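Local coordinates for kinesin-like protein (Caenorhabditis elegans, PDB 5X3E) that probably works as an ATP-driven microtubule motor of the kinesin-6 family, captured here in the nucleotide-free (apo) state, at residues Ile36-Arg41 with Ile405-Cys410; Gly58-Val63 with Gly84-Glu89; Lys79-Gly84 with Ala426-Ser431. One frame throughout, in Å; residues are numbered along the deposited sequence.

The three contacts lie close together on one side of the motor domain. The centres of contacts 1 and 2, and of contacts 1 and 3, are about 11 Å apart; those of contacts 2 and 3 are about 9 Å apart. Contact 1 pairs two strands of the central sheet. Contact 3 pairs strand 79-82 with strand 430-433 in a small antiparallel sheet. Contact 2 packs that small sheet against strand 86-87 of the central one. Along the chain the segments run 36-41, 58-63, 79-84, 84-89, 405-410 and 426-431, and contacts 2 and 3 share Gly84. The start and the end of the motor domain are therefore held together at one place.

Contact 1 of 3, residues Ile36-Arg41 with Ile405-Cys410; sequences IEVVCR and IRMVIC
Five main-chain hydrogen bonds join Glu37-Arg41 to Ile405-Cys410 as parallel strands; the axes of the two short strand segments are 24° apart. Glu37 uses both its groups: N donates to Ile405 O (3.1 Å) and O accepts from Met407 N (2.9 Å). Val39 does the same, with N to Met407 O at 2.8 Å and O to Ile409 N at 2.6 Å. The last bond runs from Arg41 N to Ile409 O at 2.8 Å. CA-H...O contacts accompany these bonds on both strands. This is part of the parallel core of the P-loop NTPase fold. Strand 114-119, which leads into the probable P-loop, lies on the other side of strand 404-411, and the side chain of Cys410 touches Ser124 there.

The charged pair lies on the face that carries Val39 and Val408. Glu37 and Arg406 run side by side and point the same way. The Arg406 chain bends at chi3 (-61°) and brings NE to Glu37 OE2, 2.7 Å away, in the guanidinium plane. OE2 receives it on its anti lone pair, and NH2 adds a weak bond to the same oxygen. The carboxylate is turned 68° from the guanidinium plane. Both groups have further partners on helix 93-109: Arg99 binds Glu37 OE1, and Asp103 binds Arg406 NH2.

Apolar packing occurs on both faces. Val39 CG2 lies alongside Val408 CG2 at 3.7 Å, and Val408 also touches Thr100. On the opposite face Val38 CG1, anti to its backbone N, meets Ile409 CG1 at 3.6 Å, the two side chains crossing obliquely. Val38 CG2 leans on Met407 CB. Helix 350-375 covers this side, with Ile367 against Met407 and Arg371 against Val38.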
loop_
_atom_site.group_PDB
_atom_site.type_symbol
_atom_site.label_atom_id
_atom_site.label_comp_id
_atom_site.label_asym_id
_atom_site.label_seq_id
_atom_site.Cartn_x
_atom_site.Cartn_y
_atom_site.Cartn_z
ATOM N N ILE A 36 10.782 -10.654 2.935
ATOM C CA ILE A 36 9.717 -9.965 3.647
ATOM C C ILE A 36 10.216 -9.588 5.037
ATOM O O ILE A 36 10.913 -10.367 5.704
ATOM C CB ILE A 36 8.445 -10.828 3.723
ATOM C CG1 ILE A 36 7.373 -10.106 4.548
ATOM C CG2 ILE A 36 8.746 -12.198 4.308
ATOM C CD1 ILE A 36 6.066 -10.846 4.644
ATOM N N GLU A 37 9.892 -8.373 5.465
ATOM C CA GLU A 37 10.187 -7.923 6.815
ATOM C C GLU A 37 8.882 -7.595 7.523
ATOM O O GLU A 37 7.957 -7.046 6.917
ATOM C CB GLU A 37 11.108 -6.698 6.816
ATOM C CG GLU A 37 11.641 -6.344 8.197
ATOM C CD GLU A 37 12.344 -4.998 8.247
ATOM O OE1 GLU A 37 13.260 -4.849 9.082
ATOM O OE2 GLU A 37 12.003 -4.100 7.447
ATOM N N VAL A 38 8.809 -7.950 8.800
ATOM C CA VAL A 38 7.666 -7.627 9.642
ATOM C C VAL A 38 8.164 -6.761 10.788
ATOM O O VAL A 38 9.090 -7.152 11.511
ATOM C CB VAL A 38 6.967 -8.887 10.175
ATOM C CG1 VAL A 38 5.781 -8.503 11.035
ATOM C CG2 VAL A 38 6.523 -9.764 9.022
ATOM N N VAL A 39 7.557 -5.587 10.949
ATOM C CA VAL A 39 7.890 -4.688 12.044
ATOM C C VAL A 39 6.622 -4.447 12.851
ATOM O O VAL A 39 5.501 -4.689 12.391
ATOM C CB VAL A 39 8.493 -3.350 11.567
ATOM C CG1 VAL A 39 9.660 -3.594 10.621
ATOM C CG2 VAL A 39 7.426 -2.475 10.923
ATOM N N CYS A 40 6.813 -3.986 14.079
ATOM C CA CYS A 40 5.722 -3.821 15.025
ATOM C C CYS A 40 5.796 -2.428 15.637
ATOM O O CYS A 40 6.889 -1.921 15.911
ATOM C CB CYS A 40 5.782 -4.909 16.106
ATOM S SG CYS A 40 4.468 -4.835 17.330
ATOM N N ARG A 41 4.633 -1.808 15.839
ATOM C CA ARG A 41 4.558 -0.449 16.367
ATOM C C ARG A 41 3.552 -0.396 17.505
ATOM O O ARG A 41 2.366 -0.679 17.303
ATOM C CB ARG A 41 4.175 0.564 15.287
ATOM C CG ARG A 41 4.098 1.975 15.837
ATOM C CD ARG A 41 3.546 2.964 14.837
ATOM N NE ARG A 41 3.918 4.326 15.202
ATOM C CZ ARG A 41 3.506 5.412 14.560
ATOM N NH1 ARG A 41 2.698 5.298 13.516
ATOM N NH2 ARG A 41 3.900 6.612 14.964
ATOM N N ILE A 405 8.137 -6.902 0.299
ATOM C CA ILE A 405 6.977 -6.859 1.183
ATOM C C ILE A 405 7.444 -6.437 2.568
ATOM O O ILE A 405 8.392 -7.014 3.114
ATOM C CB ILE A 405 6.252 -8.217 1.256
ATOM C CG1 ILE A 405 5.866 -8.716 -0.132
ATOM C CG2 ILE A 405 5.014 -8.117 2.139
ATOM C CD1 ILE A 405 5.153 -10.052 -0.088
ATOM N N ARG A 406 6.787 -5.430 3.137
ATOM C CA ARG A 406 6.987 -5.079 4.538
ATOM C C ARG A 406 5.632 -5.007 5.225
ATOM O O ARG A 406 4.724 -4.320 4.746
ATOM C CB ARG A 406 7.735 -3.745 4.701
ATOM C CG ARG A 406 7.831 -3.283 6.154
ATOM C CD ARG A 406 8.883 -2.191 6.385
ATOM N NE ARG A 406 10.239 -2.624 6.052
ATOM C CZ ARG A 406 10.955 -2.139 5.042
ATOM N NH1 ARG A 406 10.452 -1.190 4.263
ATOM N NH2 ARG A 406 12.179 -2.595 4.811
ATOM N N MET A 407 5.509 -5.690 6.357
ATOM C CA MET A 407 4.287 -5.674 7.144
ATOM C C MET A 407 4.530 -4.924 8.447
ATOM O O MET A 407 5.527 -5.166 9.140
ATOM C CB MET A 407 3.795 -7.096 7.430
ATOM C CG MET A 407 2.535 -7.139 8.280
ATOM S SD MET A 407 1.436 -8.497 7.832
ATOM C CE MET A 407 2.636 -9.724 7.328
ATOM N N VAL A 408 3.626 -4.005 8.760
ATOM C CA VAL A 408 3.681 -3.211 9.980
ATOM C C VAL A 408 2.562 -3.697 10.890
ATOM O O VAL A 408 1.381 -3.425 10.636
ATOM C CB VAL A 408 3.549 -1.712 9.689
ATOM C CG1 VAL A 408 3.586 -0.923 10.982
ATOM C CG2 VAL A 408 4.647 -1.261 8.741
ATOM N N ILE A 409 2.923 -4.434 11.935
ATOM C CA ILE A 409 1.963 -4.922 12.918
ATOM C C ILE A 409 1.759 -3.833 13.962
ATOM O O ILE A 409 2.659 -3.539 14.750
ATOM C CB ILE A 409 2.435 -6.226 13.571
ATOM C CG1 ILE A 409 2.728 -7.281 12.509
ATOM C CG2 ILE A 409 1.389 -6.741 14.547
ATOM C CD1 ILE A 409 1.522 -7.673 11.712
ATOM N N CYS A 410 0.576 -3.230 13.968
ATOM C CA CYS A 410 0.208 -2.261 14.991
ATOM C C CYS A 410 -0.493 -2.991 16.130
ATOM O O CYS A 410 -1.444 -3.745 15.896
ATOM C CB CYS A 410 -0.706 -1.186 14.398
ATOM S SG CYS A 410 0.074 -0.195 13.090
#

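Contact 2 of 3, residues Gly58-Val63 with Gly84-Glu89; sequences GSIQTV and GRVFSE
The small antiparallel sheet of the motor domain meets the central sheet here. Strand 59-62 belongs to the small sheet. Strand 86-87 pairs in parallel with strand 37-42 of the central sheet. No hydrogen bond crosses between Gly58-Val63 and Gly84-Glu89, so they meet by packing alone.

Val86 carries the contact, and its two methyls mainly meet different partners. CG1 stands anti to the backbone N (chi1 177°) and points at the side chain of Ile60. It lies 3.6 Å from Ile60 CD1 and 3.7 Å from Ile60 CG1. The two side chains cross obliquely. CG2, anti to the carbonyl carbon, rests on the main chain at the start of the other segment, 3.5 Å from Ser59 N and 3.6 Å from Gly58 C. The backbones come nearest where Gly58 CA is 4.4 Å from Arg85 CA.

Strand 79-82, next in the chain, runs antiparallel to strand 59-62, and the chain then rejoins the central sheet at strand 86-87. Ile60 also touches Cys40 and Leu42, so its side chain reaches strand 37-42 as well.

Arg85 and Phe87 turn away from Gly58-Val63 and pack on each other. Phe87 CE1 sits over the centre of one guanidinium face of Arg85, 3.8 Å above the plane. Arg85 CG in turn lies over one face of the Phe87 ring, offset toward its rim. A weak hydrogen bond runs from Arg85 NE to Val86 O (3.4 Å). Outside the two segments, Arg85 NH1 makes a salt bridge to a sulfate ion, probably from the crystallisation solution. Phe87 also packs on Val96 of helix 93-109.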
loop_
_atom_site.group_PDB
_atom_site.type_symbol
_atom_site.label_atom_id
_atom_site.label_comp_id
_atom_site.label_asym_id
_atom_site.label_seq_id
_atom_site.Cartn_x
_atom_site.Cartn_y
_atom_site.Cartn_z
ATOM N N GLY A 58 13.840 -4.884 18.969
ATOM C CA GLY A 58 13.535 -5.860 17.942
ATOM C C GLY A 58 12.810 -7.054 18.534
ATOM O O GLY A 58 12.661 -8.086 17.872
ATOM N N SER A 59 12.366 -6.930 19.789
ATOM C CA SER A 59 11.678 -8.009 20.487
ATOM C C SER A 59 10.580 -7.439 21.374
ATOM O O SER A 59 10.653 -6.292 21.824
ATOM C CB SER A 59 12.647 -8.838 21.341
ATOM O OG SER A 59 13.730 -9.320 20.563
ATOM N N ILE A 60 9.573 -8.270 21.645
ATOM C CA ILE A 60 8.402 -7.887 22.431
ATOM C C ILE A 60 7.994 -9.072 23.295
ATOM O O ILE A 60 7.933 -10.206 22.809
ATOM C CB ILE A 60 7.228 -7.450 21.533
ATOM C CG1 ILE A 60 7.431 -6.019 21.043
ATOM C CG2 ILE A 60 5.900 -7.577 22.268
ATOM C CD1 ILE A 60 6.253 -5.483 20.280
ATOM N N GLN A 61 7.712 -8.813 24.570
ATOM C CA GLN A 61 7.321 -9.853 25.511
ATOM C C GLN A 61 5.843 -9.743 25.861
ATOM O O GLN A 61 5.330 -8.646 26.093
ATOM C CB GLN A 61 8.143 -9.775 26.797
ATOM C CG GLN A 61 7.756 -10.823 27.818
ATOM C CD GLN A 61 8.567 -10.731 29.088
ATOM O OE1 GLN A 61 8.028 -10.839 30.190
ATOM N NE2 GLN A 61 9.873 -10.531 28.945
ATOM N N THR A 62 5.177 -10.892 25.920
ATOM C CA THR A 62 3.780 -10.977 26.320
ATOM C C THR A 62 3.650 -10.893 27.842
ATOM O O THR A 62 4.515 -11.366 28.583
ATOM C CB THR A 62 3.183 -12.284 25.799
ATOM O OG1 THR A 62 3.495 -12.423 24.407
ATOM C CG2 THR A 62 1.689 -12.302 25.962
ATOM N N VAL A 63 2.551 -10.293 28.309
ATOM C CA VAL A 63 2.319 -10.078 29.738
ATOM C C VAL A 63 0.863 -10.397 30.068
ATOM O O VAL A 63 -0.044 -9.683 29.625
ATOM C CB VAL A 63 2.655 -8.642 30.173
ATOM C CG1 VAL A 63 2.299 -8.435 31.643
ATOM C CG2 VAL A 63 4.126 -8.321 29.915
ATOM N N GLY A 84 11.771 -7.487 12.802
ATOM C CA GLY A 84 12.895 -6.759 12.245
ATOM C C GLY A 84 13.167 -5.447 12.949
ATOM O O GLY A 84 14.301 -4.958 12.918
ATOM N N ARG A 85 12.152 -4.875 13.593
ATOM C CA ARG A 85 12.260 -3.621 14.327
ATOM C C ARG A 85 10.981 -3.438 15.132
ATOM O O ARG A 85 9.893 -3.760 14.646
ATOM C CB ARG A 85 12.475 -2.434 13.374
ATOM C CG ARG A 85 12.319 -1.069 14.037
ATOM C CD ARG A 85 13.482 -0.758 14.979
ATOM N NE ARG A 85 13.258 0.476 15.729
ATOM C CZ ARG A 85 13.572 1.698 15.309
ATOM N NH1 ARG A 85 14.139 1.882 14.120
ATOM N NH2 ARG A 85 13.313 2.744 16.085
ATOM N N VAL A 86 11.116 -2.946 16.361
ATOM C CA VAL A 86 9.971 -2.653 17.218
ATOM C C VAL A 86 9.970 -1.161 17.512
ATOM O O VAL A 86 10.959 -0.625 18.023
ATOM C CB VAL A 86 9.991 -3.466 18.523
ATOM C CG1 VAL A 86 8.818 -3.060 19.410
ATOM C CG2 VAL A 86 9.938 -4.959 18.231
ATOM N N PHE A 87 8.874 -0.491 17.167
ATOM C CA PHE A 87 8.683 0.910 17.511
ATOM C C PHE A 87 7.901 1.029 18.808
ATOM O O PHE A 87 6.944 0.287 19.037
ATOM C CB PHE A 87 7.940 1.657 16.405
ATOM C CG PHE A 87 8.616 1.596 15.067
ATOM C CD1 PHE A 87 9.671 2.444 14.773
ATOM C CD2 PHE A 87 8.185 0.706 14.097
ATOM C CE1 PHE A 87 10.291 2.397 13.545
ATOM C CE2 PHE A 87 8.800 0.655 12.867
ATOM C CZ PHE A 87 9.856 1.501 12.590
ATOM N N SER A 88 8.319 1.968 19.655
ATOM C CA SER A 88 7.659 2.257 20.916
ATOM C C SER A 88 6.773 3.492 20.762
ATOM O O SER A 88 6.642 4.061 19.674
ATOM C CB SER A 88 8.692 2.442 22.027
ATOM O OG SER A 88 9.489 3.589 21.789
ATOM N N GLU A 89 6.156 3.912 21.872
ATOM C CA GLU A 89 5.347 5.128 21.856
ATOM C C GLU A 89 6.174 6.361 21.516
ATOM O O GLU A 89 5.641 7.344 20.989
ATOM C CB GLU A 89 4.675 5.332 23.213
ATOM C CG GLU A 89 4.033 4.090 23.801
ATOM C CD GLU A 89 3.459 4.348 25.182
ATOM O OE1 GLU A 89 2.880 3.411 25.774
ATOM O OE2 GLU A 89 3.583 5.493 25.671
#

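Contact 3 of 3, residues Lys79-Gly84 with Ala426-Ser431; sequences KVFRFG and AFAEES
Arg82 N donates to Glu430 O at 3.1 Å, nearly along the C=O axis, with an angle of 164° at the hydrogen. A weaker bond returns from Glu429 N to Arg82 O (3.3 Å), bent to 123°. The extended Glu429 side chain runs alongside Gly84, and its OE1 accepts a hydrogen bond from Val38 N on strand 37-42.

Arg82 is extended from CG to NE, and Glu430 CG takes the crowded position between its backbone N and carbonyl carbon. The two chains thus lie side by side and point the same way, their flat ends steeply inclined to each other. Glu430 OE2 comes 3.4 Å from Arg82 CD, but it is 4.0 Å from Arg82 NE, too long for a salt bridge. Attraction between the charges is still likely.

Strand 430-433 is one edge strand of the small antiparallel sheet and pairs with strand 79-82. Phe81 faces Ser431 in a non-hydrogen-bonded pair. Strand 430-433 follows helix 418-424, close to where the neck linker probably begins, as in kinesins with an N-terminal motor.

Ala428 is the centre of the packing. Its CB sits over one face of the Phe83 ring in a CH-pi contact, 4.0 Å from the centroid and 29° off the normal. The same methyl lies 3.8 Å from Phe81 CD2. Ser431 CB approaches that CD2 too. Leu425 touches Phe81 and Phe83, and Phe83 reaches Val38 and Cys40.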
loop_
_atom_site.group_PDB
_atom_site.type_symbol
_atom_site.label_atom_id
_atom_site.label_comp_id
_atom_site.label_asym_id
_atom_site.label_seq_id
_atom_site.Cartn_x
_atom_site.Cartn_y
_atom_site.Cartn_z
ATOM N N LYS A 79 5.054 -15.438 26.019
ATOM C CA LYS A 79 5.690 -15.588 24.717
ATOM C C LYS A 79 6.517 -14.351 24.397
ATOM O O LYS A 79 6.207 -13.241 24.838
ATOM C CB LYS A 79 4.671 -15.828 23.590
ATOM C CG LYS A 79 4.072 -17.224 23.568
ATOM C CD LYS A 79 3.084 -17.375 22.419
ATOM C CE LYS A 79 2.354 -18.712 22.471
ATOM N NZ LYS A 79 1.234 -18.785 21.484
ATOM N N VAL A 80 7.573 -14.558 23.613
ATOM C CA VAL A 80 8.462 -13.493 23.168
ATOM C C VAL A 80 8.522 -13.536 21.649
ATOM O O VAL A 80 8.780 -14.594 21.064
ATOM C CB VAL A 80 9.869 -13.637 23.775
ATOM C CG1 VAL A 80 10.804 -12.600 23.186
ATOM C CG2 VAL A 80 9.804 -13.499 25.277
ATOM N N PHE A 81 8.283 -12.396 21.012
ATOM C CA PHE A 81 8.221 -12.321 19.561
ATOM C C PHE A 81 9.346 -11.446 19.034
ATOM O O PHE A 81 9.642 -10.390 19.602
ATOM C CB PHE A 81 6.870 -11.780 19.106
ATOM C CG PHE A 81 5.723 -12.678 19.443
ATOM C CD1 PHE A 81 4.913 -12.408 20.533
ATOM C CD2 PHE A 81 5.464 -13.803 18.682
ATOM C CE1 PHE A 81 3.855 -13.237 20.846
ATOM C CE2 PHE A 81 4.407 -14.635 18.987
ATOM C CZ PHE A 81 3.601 -14.352 20.071
ATOM N N ARG A 82 9.953 -11.878 17.935
ATOM C CA ARG A 82 11.065 -11.168 17.321
ATOM C C ARG A 82 10.623 -10.583 15.987
ATOM O O ARG A 82 10.097 -11.301 15.130
ATOM C CB ARG A 82 12.265 -12.098 17.131
ATOM C CG ARG A 82 13.509 -11.399 16.622
ATOM C CD ARG A 82 14.719 -12.320 16.686
ATOM N NE ARG A 82 15.924 -11.669 16.178
ATOM C CZ ARG A 82 16.718 -10.900 16.917
ATOM N NH1 ARG A 82 17.797 -10.341 16.383
ATOM N NH2 ARG A 82 16.431 -10.688 18.195
ATOM N N PHE A 83 10.844 -9.286 15.815
ATOM C CA PHE A 83 10.546 -8.582 14.578
ATOM C C PHE A 83 11.814 -7.917 14.062
ATOM O O PHE A 83 12.809 -7.785 14.778
ATOM C CB PHE A 83 9.453 -7.526 14.791
ATOM C CG PHE A 83 8.153 -8.088 15.274
ATOM C CD1 PHE A 83 7.219 -8.575 14.376
ATOM C CD2 PHE A 83 7.864 -8.128 16.627
ATOM C CE1 PHE A 83 6.019 -9.090 14.819
ATOM C CE2 PHE A 83 6.666 -8.642 17.075
ATOM C CZ PHE A 83 5.744 -9.126 16.168
ATOM N N GLY A 84 11.771 -7.487 12.802
ATOM C CA GLY A 84 12.895 -6.759 12.245
ATOM C C GLY A 84 13.167 -5.447 12.949
ATOM O O GLY A 84 14.301 -4.958 12.918
ATOM N N ALA A 426 1.579 -13.147 15.999
ATOM C CA ALA A 426 1.887 -14.408 15.335
ATOM C C ALA A 426 2.526 -14.207 13.966
ATOM O O ALA A 426 3.140 -15.141 13.439
ATOM C CB ALA A 426 0.619 -15.252 15.194
ATOM N N PHE A 427 2.396 -13.013 13.380
ATOM C CA PHE A 427 3.089 -12.679 12.141
ATOM C C PHE A 427 4.593 -12.526 12.327
ATOM O O PHE A 427 5.287 -12.213 11.353
ATOM C CB PHE A 427 2.514 -11.389 11.552
ATOM C CG PHE A 427 1.239 -11.585 10.777
ATOM C CD1 PHE A 427 1.264 -12.085 9.486
ATOM C CD2 PHE A 427 0.016 -11.256 11.337
ATOM C CE1 PHE A 427 0.096 -12.255 8.769
ATOM C CE2 PHE A 427 -1.158 -11.427 10.624
ATOM C CZ PHE A 427 -1.117 -11.926 9.339
ATOM N N ALA A 428 5.096 -12.723 13.545
ATOM C CA ALA A 428 6.496 -12.464 13.852
ATOM C C ALA A 428 7.406 -13.399 13.068
ATOM O O ALA A 428 7.051 -14.540 12.759
ATOM C CB ALA A 428 6.754 -12.607 15.351
ATOM N N GLU A 429 8.581 -12.873 12.716
ATOM C CA GLU A 429 9.559 -13.647 11.961
ATOM C C GLU A 429 9.919 -14.937 12.691
ATOM O O GLU A 429 10.085 -15.989 12.064
ATOM C CB GLU A 429 10.790 -12.779 11.686
ATOM C CG GLU A 429 10.377 -11.352 11.300
ATOM C CD GLU A 429 11.417 -10.576 10.503
ATOM O OE1 GLU A 429 11.102 -9.442 10.098
ATOM O OE2 GLU A 429 12.554 -11.059 10.321
ATOM N N GLU A 430 10.023 -14.880 14.017
ATOM C CA GLU A 430 10.219 -16.066 14.841
ATOM C C GLU A 430 9.691 -15.797 16.246
ATOM O O GLU A 430 9.515 -14.643 16.646
ATOM C CB GLU A 430 11.691 -16.479 14.862
ATOM C CG GLU A 430 12.617 -15.437 15.455
ATOM C CD GLU A 430 13.850 -16.046 16.088
ATOM O OE1 GLU A 430 13.705 -17.009 16.871
ATOM O OE2 GLU A 430 14.963 -15.555 15.803
ATOM N N SER A 431 9.438 -16.875 16.993
ATOM C CA SER A 431 8.784 -16.758 18.291
ATOM C C SER A 431 9.462 -17.633 19.339
ATOM O O SER A 431 9.968 -18.717 19.033
ATOM C CB SER A 431 7.301 -17.142 18.193
ATOM O OG SER A 431 7.159 -18.502 17.818
#